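Local coordinates for deoxycytidylate deaminase (Cyanophage S-TIM5, PDB 4P9E), which probably deaminates dCMP to dUMP with the help of a zinc ion, at residues Phe19-Val30 / Leu41-Pro49; Leu69-Val77 / His95-Ile105. All coordinates share one frame; numbering follows the deposited sequence. Where two conformers were deposited one is given.

How the interactions relate
Interaction 1 (19-30 with 41-49) joins the end of helix 6-20 and the loop after it to strand 39-45, an outermost strand of this chain's sheet. It is partly buried and combines aromatic contacts with a polar network round Asn46. Interaction 2 (69-77 with 95-105) is more deeply buried. It pairs helices 71-80 and 99-107, and zinc coordination and apolar side chains join its segments. The centres lie about 12 Å apart, and the two contacts meet directly: Gly47 O lies 2.6 Å from Leu69 N and Trp45 O 2.7 Å from Asn74 ND2, both probable hydrogen bonds. Segment 41-49, which contacts nucleotides in complexes of this protein, is thus tied to the segment carrying His70.

Interaction 1: residues Phe19-Val30 / Leu41-Pro49; sequences FSQVSNCKRMKV and LAHGWNGTP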
ATOM      1  N   PHE A  19      24.571  11.386   0.043  1.00 43.27           N
ATOM      2  CA  PHE A  19      23.505  12.296   0.418  1.00 46.54           C
ATOM      3  C   PHE A  19      23.835  13.223   1.565  1.00 47.46           C
ATOM      4  O   PHE A  19      23.239  14.278   1.675  1.00 52.00           O
ATOM      5  CB  PHE A  19      22.197  11.549   0.647  1.00 43.84           C
ATOM      6  CG  PHE A  19      21.547  11.126  -0.629  1.00 46.21           C
ATOM      7  CD1 PHE A  19      20.868  12.051  -1.411  1.00 52.95           C
ATOM      8  CD2 PHE A  19      21.651   9.824  -1.079  1.00 42.78           C
ATOM      9  CE1 PHE A  19      20.281  11.672  -2.609  1.00 52.30           C
ATOM     10  CE2 PHE A  19      21.071   9.439  -2.275  1.00 47.27           C
ATOM     11  CZ  PHE A  19      20.385  10.361  -3.045  1.00 47.78           C
ATOM     12  N   SER A  20      24.794  12.855   2.406  1.00 41.62           N
ATOM     13  CA  SER A  20      25.225  13.771   3.456  1.00 42.11           C
ATOM     14  C   SER A  20      25.776  15.047   2.835  1.00 45.51           C
ATOM     15  O   SER A  20      25.632  16.127   3.398  1.00 51.25           O
ATOM     16  CB  SER A  20      26.268  13.135   4.384  1.00 37.64           C
ATOM     17  OG  SER A  20      27.463  12.825   3.695  1.00 39.48           O
ATOM     18  N   GLN A  21      26.367  14.928   1.652  1.00 39.20           N
ATOM     19  CA  GLN A  21      27.044  16.053   1.024  1.00 43.24           C
ATOM     20  C   GLN A  21      26.098  17.003   0.301  1.00 45.24           C
ATOM     21  O   GLN A  21      26.511  18.055  -0.172  1.00 54.59           O
ATOM     22  CB  GLN A  21      28.129  15.550   0.078  1.00 45.05           C
ATOM     23  CG  GLN A  21      29.167  14.708   0.779  1.00 40.62           C
ATOM     24  CD  GLN A  21      30.062  15.524   1.693  1.00 52.69           C
ATOM     25  OE1 GLN A  21      30.874  16.323   1.220  1.00 58.41           O
ATOM     26  NE2 GLN A  21      29.927  15.327   3.011  1.00 48.16           N
ATOM     27  N   VAL A  22      24.829  16.628   0.224  1.00 39.45           N
ATOM     28  CA  VAL A  22      23.794  17.475  -0.353  1.00 40.56           C
ATOM     29  C   VAL A  22      23.357  18.507   0.679  1.00 46.58           C
ATOM     30  O   VAL A  22      22.888  19.597   0.341  1.00 55.01           O
ATOM     31  CB  VAL A  22      22.590  16.623  -0.795  1.00 39.70           C
ATOM     32  CG1 VAL A  22      21.394  17.487  -1.151  1.00 42.99           C
ATOM     33  CG2 VAL A  22      22.974  15.728  -1.969  1.00 42.46           C
ATOM     34  N   SER A  23      23.502  18.157   1.953  1.00 42.99           N
ATOM     35  CA  SER A  23      23.095  19.020   3.027  1.00 46.83           C
ATOM     36  C   SER A  23      23.843  20.359   3.068  1.00 63.21           C
ATOM     37  O   SER A  23      24.836  20.525   2.361  1.00 67.20           O
ATOM     38  CB  SER A  23      23.491  18.426   4.398  1.00 43.67           C
ATOM     39  OG  SER A  23      23.169  19.299   5.466  1.00 48.23           O
ATOM     40  N   ASN A  24      23.379  21.292   3.854  1.00 63.46           N
ATOM     41  CA  ASN A  24      23.885  22.659   3.814  1.00 67.96           C
ATOM     42  C   ASN A  24      24.437  23.150   5.167  1.00 71.26           C
ATOM     43  O   ASN A  24      24.757  24.329   5.336  1.00 76.14           O
ATOM     44  CB  ASN A  24      22.781  23.620   3.380  1.00 69.47           C
ATOM     45  CG  ASN A  24      23.242  24.538   2.285  1.00 85.85           C
ATOM     46  OD1 ASN A  24      23.096  24.229   1.098  1.00 91.60           O
ATOM     47  ND2 ASN A  24      23.812  25.676   2.667  1.00 89.60           N
ATOM     48  N   CYS A  25      24.519  22.232   6.115  1.00 77.54           N
ATOM     49  CA  CYS A  25      24.936  22.579   7.455  0.50 85.76           C
ATOM     50  C   CYS A  25      26.448  22.551   7.558  1.00 90.44           C
ATOM     51  O   CYS A  25      27.098  21.632   7.074  1.00 88.07           O
ATOM     52  CB  CYS A  25      24.272  21.652   8.462  0.50 72.60           C
ATOM     53  SG  CYS A  25      22.528  21.485   8.207  0.50 87.06           S
ATOM     54  N   LYS A  26      27.000  23.592   8.168  1.00 93.28           N
ATOM     55  CA  LYS A  26      28.434  23.764   8.217  1.00 92.28           C
ATOM     56  C   LYS A  26      28.983  22.998   9.405  1.00 92.06           C
ATOM     57  O   LYS A  26      30.148  22.597   9.415  1.00 87.95           O
ATOM     58  CB  LYS A  26      28.779  25.252   8.300  1.00100.97           C
ATOM     59  CG  LYS A  26      28.104  26.099   7.219  1.00 95.89           C
ATOM     60  CD  LYS A  26      28.326  25.506   5.838  1.00 93.52           C
ATOM     61  CE  LYS A  26      27.356  26.082   4.818  1.00 95.72           C
ATOM     62  NZ  LYS A  26      27.369  25.296   3.551  1.00 89.56           N
ATOM     63  N   ARG A  27      28.131  22.777  10.403  1.00 88.84           N
ATOM     64  CA  ARG A  27      28.540  22.032  11.582  1.00 85.58           C
ATOM     65  C   ARG A  27      28.710  20.544  11.250  1.00 84.06           C
ATOM     66  O   ARG A  27      29.788  19.968  11.421  1.00 76.64           O
ATOM     67  CB  ARG A  27      27.535  22.222  12.722  1.00 83.61           C
ATOM     68  CG  ARG A  27      28.169  22.143  14.107  1.00 93.16           C
ATOM     69  CD  ARG A  27      27.149  22.278  15.236  1.00 98.72           C
ATOM     70  NE  ARG A  27      26.663  20.982  15.703  1.00103.51           N
ATOM     71  CZ  ARG A  27      26.098  20.773  16.888  1.00112.24           C
ATOM     72  NH1 ARG A  27      25.942  21.778  17.741  1.00108.47           N
ATOM     73  NH2 ARG A  27      25.690  19.553  17.227  1.00109.01           N
ATOM     74  N   MET A  28      27.647  19.924  10.755  1.00 79.03           N
ATOM     75  CA  MET A  28      27.687  18.501  10.471  1.00 66.49           C
ATOM     76  C   MET A  28      26.843  18.183   9.263  1.00 61.60           C
ATOM     77  O   MET A  28      25.700  18.614   9.188  1.00 61.74           O
ATOM     78  CB  MET A  28      27.129  17.742  11.656  1.00 57.17           C
ATOM     79  CG  MET A  28      27.764  16.413  11.889  1.00 52.71           C
ATOM     80  SD  MET A  28      27.169  15.832  13.472  1.00 69.29           S
ATOM     81  CE  MET A  28      28.634  15.006  14.108  1.00 88.69           C
ATOM     82  N   LYS A  29      27.415  17.444   8.317  1.00 52.89           N
ATOM     83  CA  LYS A  29      26.649  16.869   7.215  1.00 50.43           C
ATOM     84  C   LYS A  29      26.355  15.370   7.449  1.00 43.72           C
ATOM     85  O   LYS A  29      27.265  14.559   7.602  1.00 46.10           O
ATOM     86  CB  LYS A  29      27.371  17.080   5.888  1.00 48.59           C
ATOM     87  CG  LYS A  29      27.668  18.525   5.578  1.00 55.44           C
ATOM     88  CD  LYS A  29      27.836  18.748   4.075  1.00 54.27           C
ATOM     89  CE  LYS A  29      28.385  20.139   3.780  1.00 67.84           C
ATOM     90  NZ  LYS A  29      27.683  21.192   4.581  1.00 72.83           N
ATOM     91  N   VAL A  30      25.074  15.021   7.488  1.00 49.29           N
ATOM     92  CA  VAL A  30      24.634  13.657   7.779  1.00 42.92           C
ATOM     93  C   VAL A  30      23.743  13.122   6.661  1.00 41.59           C
ATOM     94  O   VAL A  30      22.921  13.852   6.093  1.00 39.34           O
ATOM     95  CB  VAL A  30      23.832  13.612   9.100  1.00 41.68           C
ATOM     96  CG1 VAL A  30      23.636  12.175   9.576  1.00 37.98           C
ATOM     97  CG2 VAL A  30      24.532  14.437  10.167  1.00 42.23           C
ATOM     98  N   LEU A  41      14.412   2.364   0.386  1.00 29.89           N
ATOM     99  CA  LEU A  41      13.048   2.859   0.424  1.00 26.12           C
ATOM    100  C   LEU A  41      12.978   4.347   0.696  1.00 26.44           C
ATOM    101  O   LEU A  41      11.989   4.983   0.384  1.00 41.16           O
ATOM    102  CB  LEU A  41      12.239   2.116   1.477  1.00 27.88           C
ATOM    103  CG  LEU A  41      12.204   0.606   1.331  1.00 33.73           C
ATOM    104  CD1 LEU A  41      11.418   0.060   2.492  1.00 33.71           C
ATOM    105  CD2 LEU A  41      11.636   0.162  -0.024  1.00 31.39           C
ATOM    106  N   ALA A  42      14.022   4.902   1.283  1.00 27.28           N
ATOM    107  CA  ALA A  42      14.026   6.310   1.658  1.00 29.90           C
ATOM    108  C   ALA A  42      15.451   6.784   1.857  1.00 32.21           C
ATOM    109  O   ALA A  42      16.342   6.000   2.197  1.00 30.78           O
ATOM    110  CB  ALA A  42      13.219   6.538   2.946  1.00 26.88           C
ATOM    111  N   HIS A  43      15.660   8.074   1.650  1.00 36.18           N
ATOM    112  CA  HIS A  43      16.940   8.690   1.938  1.00 33.31           C
ATOM    113  C   HIS A  43      16.671  10.019   2.615  1.00 36.02           C
ATOM    114  O   HIS A  43      15.543  10.488   2.644  1.00 37.18           O
ATOM    115  CB  HIS A  43      17.758   8.859   0.664  1.00 34.40           C
ATOM    116  CG  HIS A  43      17.073   9.671  -0.385  1.00 39.63           C
ATOM    117  ND1 HIS A  43      17.412  10.974  -0.654  1.00 43.81           N
ATOM    118  CD2 HIS A  43      16.053   9.361  -1.218  1.00 38.51           C
ATOM    119  CE1 HIS A  43      16.633  11.441  -1.619  1.00 42.68           C
ATOM    120  NE2 HIS A  43      15.806  10.480  -1.975  1.00 45.56           N
ATOM    121  N   GLY A  44      17.702  10.618   3.176  1.00 29.01           N
ATOM    122  CA  GLY A  44      17.506  11.790   3.987  1.00 30.41           C
ATOM    123  C   GLY A  44      18.827  12.411   4.361  1.00 34.84           C
ATOM    124  O   GLY A  44      19.857  11.751   4.447  1.00 30.61           O
ATOM    125  N   TRP A  45      18.788  13.710   4.574  1.00 34.39           N
ATOM    126  CA  TRP A  45      19.966  14.400   5.008  1.00 33.63           C
ATOM    127  C   TRP A  45      19.573  15.510   5.957  1.00 40.17           C
ATOM    128  O   TRP A  45      18.395  15.758   6.207  1.00 40.06           O
ATOM    129  CB  TRP A  45      20.767  14.920   3.812  1.00 36.12           C
ATOM    130  CG  TRP A  45      20.013  15.873   2.922  1.00 44.64           C
ATOM    131  CD1 TRP A  45      19.850  17.215   3.113  1.00 39.49           C
ATOM    132  CD2 TRP A  45      19.324  15.559   1.698  1.00 41.91           C
ATOM    133  NE1 TRP A  45      19.112  17.751   2.100  1.00 37.42           N
ATOM    134  CE2 TRP A  45      18.773  16.768   1.219  1.00 40.45           C
ATOM    135  CE3 TRP A  45      19.118  14.380   0.972  1.00 36.05           C
ATOM    136  CZ2 TRP A  45      18.023  16.830   0.038  1.00 37.88           C
ATOM    137  CZ3 TRP A  45      18.375  14.442  -0.206  1.00 38.97           C
ATOM    138  CH2 TRP A  45      17.839  15.659  -0.661  1.00 42.24           C
ATOM    139  N   ASN A  46      20.539  16.157   6.582  1.00 47.90           N
ATOM    140  CA  ASN A  46      20.159  17.135   7.587  1.00 43.87           C
ATOM    141  C   ASN A  46      19.963  18.531   7.012  1.00 50.29           C
ATOM    142  O   ASN A  46      20.693  18.960   6.132  1.00 54.49           O
ATOM    143  CB  ASN A  46      21.113  17.123   8.786  1.00 46.43           C
ATOM    144  CG  ASN A  46      22.505  17.537   8.423  1.00 53.61           C
ATOM    145  OD1 ASN A  46      22.879  17.539   7.258  1.00 63.73           O
ATOM    146  ND2 ASN A  46      23.286  17.902   9.422  1.00 59.24           N
ATOM    147  N   GLY A  47      18.947  19.228   7.501  1.00 38.96           N
ATOM    148  CA  GLY A  47      18.661  20.556   7.014  1.00 39.13           C
ATOM    149  C   GLY A  47      17.275  21.061   7.331  1.00 44.97           C
ATOM    150  O   GLY A  47      16.512  20.440   8.057  1.00 48.55           O
ATOM    151  N   THR A  48      16.963  22.215   6.765  1.00 49.69           N
ATOM    152  CA  THR A  48      15.689  22.897   6.980  1.00 52.87           C
ATOM    153  C   THR A  48      14.585  22.326   6.095  1.00 55.93           C
ATOM    154  O   THR A  48      14.855  21.800   5.007  1.00 55.31           O
ATOM    155  CB  THR A  48      15.806  24.413   6.682  1.00 59.72           C
ATOM    156  OG1 THR A  48      15.990  24.624   5.272  1.00 57.07           O
ATOM    157  CG2 THR A  48      16.961  25.013   7.452  1.00 68.92           C
ATOM    158  N   PRO A  49      13.353  22.464   6.566  1.00 57.80           N
ATOM    159  CA  PRO A  49      12.182  21.903   5.901  1.00 58.62           C
ATOM    160  C   PRO A  49      11.950  22.569   4.564  1.00 58.94           C
ATOM    161  O   PRO A  49      12.330  23.717   4.381  1.00 67.00           O
ATOM    162  CB  PRO A  49      11.051  22.250   6.861  1.00 51.62           C
ATOM    163  CG  PRO A  49      11.694  22.270   8.180  1.00 44.90           C
ATOM    164  CD  PRO A  49      13.071  22.812   7.967  1.00 50.66           C
TER
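Phe19, His43 and Trp45 form an aromatic cluster between the end of helix 6-20 and strand 39-45 of the deaminase sheet. His43 ND1 sits over one face of the Phe19 ring, 3.5 Å from Phe19 CE1, with the ring planes inclined at 35°. Phe19 and the six-membered ring of Trp45 instead meet rim to rim: their planes are nearly parallel, but neither ring overlies the other. Val22 CG1 covers a face of the indole, 3.8 Å from the centroid of its six-membered ring, a CH-pi contact. Trp45 CG lies between its backbone N and carbonyl carbon (chi1 59°), which carries the indole towards Val22. Ile8 of a neighbouring subunit also packs on both Val22 and Trp45. In nucleotide complexes of this protein His43 and Trp45 contact dCMP and dTTP, and Asn46 contacts dTMP; none is bound here.

Beyond the rings, Asn46 plugs into the loop. Its ND2 donates to Met28 O at 2.5 Å and 171°, with the acceptor in the amide plane, while Val30 N gives OD1 a weak bond. Ser23 OG has both OD1 (2.5 Å) and O (2.6 Å) of Asn46 within reach of its single proton. The same OG accepts from Cys25 N at 3.3 Å, closing an ST turn.

Interaction 2: residues Leu69-Val77 / His95-Ile105; sequences LHAEQNALV and HSPCPDCSKMI. With ZN (zinc ion), chain B.
His70, Cys98 and Cys101 converge on the zinc ion, bound by His70 ND1 at 2.0 Å, Cys98 SG at 2.2 Å and Cys101 SG at 2.3 Å. Water 1, 2.5 Å from the metal, is the fourth ligand of this site of one histidine and two cysteines, the cysteines in a CxxC pattern. Both sulfurs lie at the edge of the imidazole, Cys98 SG in its plane. The water donates to Glu72 OE2 at 2.6 Å and accepts from Cys98 N, so it is held from both segments; Glu72 is the predicted proton donor. A bend at chi2 (88°) turns the Glu72 carboxylate back to the water, with OE2 beside Pro97.

In the second shell, Gln73 OE1 accepts from His70 N, the donor lying above the carbonyl plane. Cys98 SG caps its helix by accepting from Cys101 N. Farther along, Met104 lays CE against Gln73 CG (3.6 Å) and SD against Leu76 CD2 (3.8 Å). The N-to-C directions of helix segments 71-77 and 99-105 differ by 29°, their axes 9.8 Å apart at closest approach. Glu72 and Ile105 both rest on Leu91 of strand 90-93, while Leu128 of helix 123-130 packs against Pro97, Ser102 and Ile105.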
ATOM      1  N   LEU A  69      15.897  19.518  10.456  1.00 54.97           N
ATOM      2  CA  LEU A  69      15.658  18.104  10.698  1.00 47.79           C
ATOM      3  C   LEU A  69      16.947  17.313  10.541  1.00 42.37           C
ATOM      4  O   LEU A  69      17.770  17.622   9.686  1.00 40.92           O
ATOM      5  CB  LEU A  69      14.636  17.575   9.689  1.00 43.35           C
ATOM      6  CG  LEU A  69      13.378  18.422   9.600  1.00 44.43           C
ATOM      7  CD1 LEU A  69      13.133  18.862   8.161  1.00 50.65           C
ATOM      8  CD2 LEU A  69      12.216  17.653  10.147  1.00 44.56           C
ATOM      9  N   HIS A  70      17.115  16.290  11.367  1.00 41.86           N
ATOM     10  CA  HIS A  70      18.223  15.374  11.210  1.00 36.08           C
ATOM     11  C   HIS A  70      17.923  14.477  10.023  1.00 32.56           C
ATOM     12  O   HIS A  70      16.771  14.334   9.625  1.00 31.54           O
ATOM     13  CB  HIS A  70      18.404  14.552  12.473  1.00 37.95           C
ATOM     14  CG  HIS A  70      18.766  15.372  13.669  1.00 46.02           C
ATOM     15  ND1 HIS A  70      18.845  14.839  14.936  1.00 47.68           N
ATOM     16  CD2 HIS A  70      19.080  16.679  13.789  1.00 47.41           C
ATOM     17  CE1 HIS A  70      19.178  15.793  15.789  1.00 41.30           C
ATOM     18  NE2 HIS A  70      19.329  16.914  15.118  1.00 42.06           N
ATOM     19  N   ALA A  71      18.968  13.890   9.457  1.00 37.31           N
ATOM     20  CA  ALA A  71      18.842  12.995   8.319  1.00 37.29           C
ATOM     21  C   ALA A  71      17.850  11.866   8.607  1.00 38.37           C
ATOM     22  O   ALA A  71      17.087  11.455   7.734  1.00 31.96           O
ATOM     23  CB  ALA A  71      20.206  12.416   7.973  1.00 38.25           C
ATOM     24  N   GLU A  72      17.869  11.374   9.842  1.00 33.64           N
ATOM     25  CA  GLU A  72      17.028  10.259  10.238  1.00 32.95           C
ATOM     26  C   GLU A  72      15.573  10.706  10.307  1.00 34.79           C
ATOM     27  O   GLU A  72      14.681   9.986   9.880  1.00 37.18           O
ATOM     28  CB  GLU A  72      17.483   9.672  11.589  1.00 39.16           C
ATOM     29  CG  GLU A  72      18.955   9.235  11.680  1.00 36.87           C
ATOM     30  CD  GLU A  72      19.897  10.363  12.111  1.00 46.37           C
ATOM     31  OE1 GLU A  72      19.721  11.526  11.666  1.00 42.60           O
ATOM     32  OE2 GLU A  72      20.833  10.077  12.894  1.00 47.91           O
ATOM     33  N   GLN A  73      15.330  11.896  10.847  1.00 32.01           N
ATOM     34  CA  GLN A  73      14.011  12.517  10.781  1.00 32.57           C
ATOM     35  C   GLN A  73      13.443  12.663   9.349  1.00 29.62           C
ATOM     36  O   GLN A  73      12.270  12.378   9.108  1.00 26.41           O
ATOM     37  CB  GLN A  73      14.027  13.854  11.508  1.00 33.85           C
ATOM     38  CG  GLN A  73      14.012  13.675  13.003  1.00 36.54           C
ATOM     39  CD  GLN A  73      14.476  14.901  13.775  1.00 46.58           C
ATOM     40  OE1 GLN A  73      14.728  15.960  13.204  1.00 45.41           O
ATOM     41  NE2 GLN A  73      14.609  14.748  15.092  1.00 50.97           N
ATOM     42  N   ASN A  74      14.283  13.081   8.409  1.00 34.99           N
ATOM     43  CA  ASN A  74      13.875  13.146   7.009  1.00 36.31           C
ATOM     44  C   ASN A  74      13.506  11.794   6.384  1.00 36.86           C
ATOM     45  O   ASN A  74      12.458  11.657   5.738  1.00 39.87           O
ATOM     46  CB  ASN A  74      14.933  13.849   6.173  1.00 36.33           C
ATOM     47  CG  ASN A  74      14.696  15.331   6.087  1.00 43.54           C
ATOM     48  OD1 ASN A  74      13.551  15.778   6.002  1.00 38.34           O
ATOM     49  ND2 ASN A  74      15.770  16.108   6.111  1.00 52.15           N
ATOM     50  N   ALA A  75      14.362  10.804   6.577  1.00 25.61           N
ATOM     51  CA  ALA A  75      14.074   9.466   6.105  1.00 25.95           C
ATOM     52  C   ALA A  75      12.747   8.949   6.686  1.00 30.78           C
ATOM     53  O   ALA A  75      11.863   8.499   5.953  1.00 31.06           O
ATOM     54  CB  ALA A  75      15.234   8.521   6.444  1.00 23.23           C
ATOM     55  N   LEU A  76      12.622   9.033   8.005  1.00 33.64           N
ATOM     56  CA  LEU A  76      11.401   8.678   8.707  1.00 30.87           C
ATOM     57  C   LEU A  76      10.148   9.372   8.171  1.00 37.29           C
ATOM     58  O   LEU A  76       9.117   8.741   7.962  1.00 36.68           O
ATOM     59  CB  LEU A  76      11.560   9.020  10.182  1.00 34.65           C
ATOM     60  CG  LEU A  76      10.370   8.639  11.068  1.00 47.62           C
ATOM     61  CD1 LEU A  76      10.134   7.144  11.038  1.00 42.72           C
ATOM     62  CD2 LEU A  76      10.622   9.103  12.474  1.00 51.02           C
ATOM     63  N   VAL A  77      10.219  10.681   7.971  1.00 34.41           N
ATOM     64  CA  VAL A  77       9.079  11.395   7.408  1.00 38.66           C
ATOM     65  C   VAL A  77       8.748  10.905   5.989  1.00 34.64           C
ATOM     66  O   VAL A  77       7.583  10.766   5.633  1.00 35.24           O
ATOM     67  CB  VAL A  77       9.265  12.940   7.487  1.00 41.33           C
ATOM     68  CG1 VAL A  77       8.444  13.660   6.428  1.00 40.22           C
ATOM     69  CG2 VAL A  77       8.913  13.442   8.886  1.00 35.22           C
ATOM     70  N   HIS A  95      26.211   8.966  10.553  1.00 29.29           N
ATOM     71  CA  HIS A  95      26.496   9.187  11.957  1.00 31.31           C
ATOM     72  C   HIS A  95      25.621   8.384  12.889  1.00 36.44           C
ATOM     73  O   HIS A  95      24.487   8.075  12.561  1.00 38.45           O
ATOM     74  CB  HIS A  95      26.370  10.659  12.298  1.00 36.71           C
ATOM     75  CG  HIS A  95      27.396  11.515  11.626  1.00 43.11           C
ATOM     76  ND1 HIS A  95      27.367  11.777  10.273  1.00 41.49           N
ATOM     77  CD2 HIS A  95      28.492  12.130  12.115  1.00 44.21           C
ATOM     78  CE1 HIS A  95      28.400  12.540   9.961  1.00 40.79           C
ATOM     79  NE2 HIS A  95      29.094  12.778  11.057  1.00 43.56           N
ATOM     80  N   SER A  96      26.193   8.021  14.034  1.00 41.94           N
ATOM     81  CA  SER A  96      25.452   7.546  15.190  1.00 42.43           C
ATOM     82  C   SER A  96      24.307   8.536  15.433  1.00 44.31           C
ATOM     83  O   SER A  96      24.503   9.736  15.282  1.00 51.28           O
ATOM     84  CB  SER A  96      26.411   7.453  16.393  1.00 46.48           C
ATOM     85  OG  SER A  96      25.808   7.796  17.636  1.00 58.27           O
ATOM     86  N   PRO A  97      23.092   8.040  15.736  1.00 45.27           N
ATOM     87  CA  PRO A  97      21.972   8.966  15.942  1.00 50.13           C
ATOM     88  C   PRO A  97      21.853   9.561  17.343  1.00 47.51           C
ATOM     89  O   PRO A  97      22.241   8.946  18.327  1.00 53.72           O
ATOM     90  CB  PRO A  97      20.741   8.112  15.625  1.00 40.05           C
ATOM     91  CG  PRO A  97      21.175   6.743  15.862  1.00 39.92           C
ATOM     92  CD  PRO A  97      22.619   6.671  15.489  1.00 44.14           C
ATOM     93  N   CYS A  98      21.303  10.766  17.401  1.00 48.03           N
ATOM     94  CA  CYS A  98      21.038  11.468  18.654  1.00 53.79           C
ATOM     95  C   CYS A  98      19.970  10.729  19.448  1.00 51.66           C
ATOM     96  O   CYS A  98      19.348   9.812  18.926  1.00 50.29           O
ATOM     97  CB  CYS A  98      20.611  12.918  18.362  1.00 54.29           C
ATOM     98  SG  CYS A  98      18.896  13.155  17.807  1.00 48.66           S
ATOM     99  N   PRO A  99      19.764  11.103  20.723  1.00 56.31           N
ATOM    100  CA  PRO A  99      18.698  10.443  21.481  1.00 52.98           C
ATOM    101  C   PRO A  99      17.290  10.615  20.889  1.00 49.44           C
ATOM    102  O   PRO A  99      16.508   9.676  20.999  1.00 47.72           O
ATOM    103  CB  PRO A  99      18.792  11.115  22.857  1.00 53.65           C
ATOM    104  CG  PRO A  99      20.207  11.485  22.976  1.00 55.80           C
ATOM    105  CD  PRO A  99      20.602  11.940  21.604  1.00 56.99           C
ATOM    106  N   ASP A 100      16.983  11.763  20.281  1.00 55.84           N
ATOM    107  CA  ASP A 100      15.648  12.019  19.728  1.00 58.60           C
ATOM    108  C   ASP A 100      15.356  11.159  18.493  1.00 57.05           C
ATOM    109  O   ASP A 100      14.222  10.726  18.267  1.00 52.54           O
ATOM    110  CB  ASP A 100      15.466  13.501  19.369  1.00 57.80           C
ATOM    111  CG  ASP A 100      15.765  14.443  20.542  1.00 82.83           C
ATOM    112  OD1 ASP A 100      15.504  14.049  21.714  1.00 79.72           O
ATOM    113  OD2 ASP A 100      16.263  15.574  20.285  1.00 87.49           O
ATOM    114  N   CYS A 101      16.381  10.926  17.687  1.00 47.57           N
ATOM    115  CA  CYS A 101      16.217  10.051  16.553  1.00 43.56           C
ATOM    116  C   CYS A 101      16.150   8.605  17.032  1.00 43.57           C
ATOM    117  O   CYS A 101      15.332   7.823  16.564  1.00 40.72           O
ATOM    118  CB  CYS A 101      17.331  10.281  15.534  1.00 48.63           C
ATOM    119  SG  CYS A 101      17.257  11.928  14.753  1.00 50.37           S
ATOM    120  N   SER A 102      16.979   8.262  18.004  1.00 44.66           N
ATOM    121  CA  SER A 102      16.962   6.921  18.579  1.00 41.77           C
ATOM    122  C   SER A 102      15.600   6.431  19.097  1.00 41.28           C
ATOM    123  O   SER A 102      15.216   5.304  18.811  1.00 43.69           O
ATOM    124  CB  SER A 102      18.014   6.817  19.673  1.00 50.69           C
ATOM    125  OG  SER A 102      19.304   6.943  19.107  1.00 48.90           O
ATOM    126  N   LYS A 103      14.880   7.269  19.844  1.00 37.68           N
ATOM    127  CA  LYS A 103      13.542   6.938  20.336  1.00 36.78           C
ATOM    128  C   LYS A 103      12.637   6.511  19.201  1.00 35.58           C
ATOM    129  O   LYS A 103      11.814   5.600  19.342  1.00 31.72           O
ATOM    130  CB  LYS A 103      12.851   8.163  20.935  1.00 45.13           C
ATOM    131  CG  LYS A 103      13.507   8.852  22.086  1.00 54.15           C
ATOM    132  CD  LYS A 103      12.658  10.060  22.545  1.00 56.38           C
ATOM    133  CE  LYS A 103      12.393  11.061  21.434  1.00 46.59           C
ATOM    134  NZ  LYS A 103      12.052  12.405  21.975  1.00 47.88           N
ATOM    135  N   MET A 104      12.759   7.229  18.090  1.00 41.23           N
ATOM    136  CA  MET A 104      11.816   7.101  16.994  1.00 40.62           C
ATOM    137  C   MET A 104      12.148   5.900  16.138  1.00 36.30           C
ATOM    138  O   MET A 104      11.261   5.142  15.724  1.00 31.72           O
ATOM    139  CB  MET A 104      11.802   8.374  16.160  1.00 40.05           C
ATOM    140  CG  MET A 104      11.274   9.578  16.924  1.00 42.66           C
ATOM    141  SD  MET A 104      10.701  10.895  15.835  1.00 47.35           S
ATOM    142  CE  MET A 104      12.228  11.758  15.516  1.00 50.68           C
ATOM    143  N   ILE A 105      13.440   5.741  15.892  1.00 36.39           N
ATOM    144  CA  ILE A 105      13.975   4.579  15.221  1.00 31.98           C
ATOM    145  C   ILE A 105      13.525   3.292  15.927  1.00 31.46           C
ATOM    146  O   ILE A 105      13.085   2.343  15.274  1.00 32.11           O
ATOM    147  CB  ILE A 105      15.505   4.684  15.162  1.00 34.74           C
ATOM    148  CG1 ILE A 105      15.904   5.894  14.327  1.00 33.08           C
ATOM    149  CG2 ILE A 105      16.134   3.437  14.596  1.00 31.87           C
ATOM    150  CD1 ILE A 105      17.328   6.331  14.531  1.00 30.50           C
TER
HETATM  151 ZN    ZN B 201      19.077  13.016  15.636  1.00 54.55          ZN
HETATM  152  O   HOH W   1      21.048  12.092  14.513  1.00 61.98           O